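Local atomic coordinates of ESAT-6-like protein EsxG (Mycobacterium smegmatis, PDB entry 3Q4H), a protein that probably pairs, as a helical hairpin, with a partner of the same family to form a complex secreted by a type VII system. Residues S39-A42 with A48-A51. Sequence-based numbering, arbitrary orientation.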
ATOM      1  N   SER A  39     -25.855   0.913   0.406  1.00 52.48           N
ATOM      2  CA  SER A  39     -26.699   2.107   0.450  1.00 54.72           C
ATOM      3  C   SER A  39     -27.680   2.228  -0.725  1.00 55.77           C
ATOM      4  O   SER A  39     -28.420   3.204  -0.800  1.00 57.49           O
ATOM      5  CB  SER A  39     -25.834   3.367   0.532  1.00 54.43           C
ATOM      6  OG  SER A  39     -25.053   3.514  -0.634  1.00 53.13           O
ATOM      7  N   SER A  40     -27.690   1.250  -1.632  1.00 55.35           N
ATOM      8  CA  SER A  40     -28.629   1.250  -2.757  1.00 56.81           C
ATOM      9  C   SER A  40     -29.491  -0.022  -2.854  1.00 58.00           C
ATOM     10  O   SER A  40     -30.118  -0.269  -3.889  1.00 58.84           O
ATOM     11  CB  SER A  40     -27.877   1.487  -4.075  1.00 55.61           C
ATOM     12  OG  SER A  40     -27.451   0.271  -4.652  1.00 53.96           O
ATOM     13  N   GLN A  41     -29.527  -0.827  -1.790  1.00 58.65           N
ATOM     14  CA  GLN A  41     -30.472  -1.948  -1.720  1.00 60.18           C
ATOM     15  C   GLN A  41     -31.847  -1.414  -1.381  1.00 62.69           C
ATOM     16  O   GLN A  41     -32.808  -1.679  -2.103  1.00 64.00           O
ATOM     17  CB  GLN A  41     -30.047  -3.002  -0.682  1.00 60.18           C
ATOM     18  CG  GLN A  41     -31.210  -3.756   0.052  1.00 63.19           C
ATOM     19  CD  GLN A  41     -32.143  -4.581  -0.859  1.00 64.44           C
ATOM     20  OE1 GLN A  41     -32.259  -4.339  -2.063  1.00 63.71           O
ATOM     21  NE2 GLN A  41     -32.819  -5.560  -0.263  1.00 66.11           N
ATOM     22  N   ALA A  42     -31.923  -0.657  -0.286  1.00 63.74           N
ATOM     23  CA  ALA A  42     -33.196  -0.203   0.300  1.00 66.59           C
ATOM     24  C   ALA A  42     -34.343  -0.087  -0.709  1.00 67.94           C
ATOM     25  O   ALA A  42     -35.441  -0.606  -0.483  1.00 69.97           O
ATOM     26  CB  ALA A  42     -32.995   1.135   1.023  1.00 67.39           C
ATOM     27  N   ALA A  48     -36.893  -8.008  -7.597  1.00 62.68           N
ATOM     28  CA  ALA A  48     -35.773  -7.121  -7.911  1.00 59.06           C
ATOM     29  C   ALA A  48     -34.757  -7.113  -6.769  1.00 55.49           C
ATOM     30  O   ALA A  48     -33.558  -7.088  -7.006  1.00 53.28           O
ATOM     31  CB  ALA A  48     -36.278  -5.711  -8.187  1.00 59.57           C
ATOM     32  N   SER A  49     -35.257  -7.144  -5.536  1.00 54.77           N
ATOM     33  CA  SER A  49     -34.416  -7.185  -4.343  1.00 52.04           C
ATOM     34  C   SER A  49     -33.639  -8.493  -4.239  1.00 50.49           C
ATOM     35  O   SER A  49     -32.432  -8.479  -4.007  1.00 48.22           O
ATOM     36  CB  SER A  49     -35.273  -6.994  -3.084  1.00 53.77           C
ATOM     37  OG  SER A  49     -34.499  -7.153  -1.908  1.00 52.47           O
ATOM     38  N   ALA A  50     -34.340  -9.616  -4.403  1.00 51.42           N
ATOM     39  CA  ALA A  50     -33.735 -10.946  -4.297  1.00 50.84           C
ATOM     40  C   ALA A  50     -32.574 -11.101  -5.273  1.00 48.27           C
ATOM     41  O   ALA A  50     -31.519 -11.608  -4.907  1.00 46.89           O
ATOM     42  CB  ALA A  50     -34.777 -12.019  -4.539  1.00 53.82           C
ATOM     43  N   ALA A  51     -32.785 -10.649  -6.508  1.00 47.57           N
ATOM     44  CA  ALA A  51     -31.720 -10.532  -7.505  1.00 45.71           C
ATOM     45  C   ALA A  51     -30.533  -9.684  -7.010  1.00 42.74           C
ATOM     46  O   ALA A  51     -29.378 -10.041  -7.229  1.00 41.53           O
ATOM     47  CB  ALA A  51     -32.277  -9.947  -8.794  1.00 46.37           C
TER
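Gln41 reaches from the loop that follows helix 8-38 to Ser49 in the first turn of helix 47-77, and a single hydrogen bond between their side chains makes up the direct contact. NE2 of Gln41 donates to OG of Ser49 at 2.8 Å, nearly straight with an N-H...O angle of 175°. The hydroxyl oxygen also lies in the plane of the carboxamide, 2° out of it. Glutamine suits the loop position because its long arm can span backbones whose CA atoms, of Gln41 and Ser49, stand 7.1 Å apart; a bend at chi2 (61°) directs the amide across. Serine suits the helix because its compact hydroxyl, with OG anti to the backbone N, stays close to the helix backbone and can meet two amides there. The same OG also hydrogen-bonds NE2 of Gln53, one turn further on, so two amides grip this buried hydroxyl.

The two segments frame the turn of the helix-loop-helix hairpin characteristic of WXG100 proteins, in which the loop joins the long antiparallel helices 8-38 and 47-77. Between 39-42 and 48-51, Gln41 and Ser49 are the residues that touch; Gln41 also rests on Phe52 and Gln53 of the second helix. The loose side belongs to Ala42 and Ala50, whose methyl groups point away from the opposing segment and which are both exposed. Ser40 turns to other neighbours, packing against Phe52 and an apolar side chain of another protein chain, while Ser39 OG hydrogen-bonds the carbonyl oxygens of Gln35 and Ala36 at the end of helix 8-38.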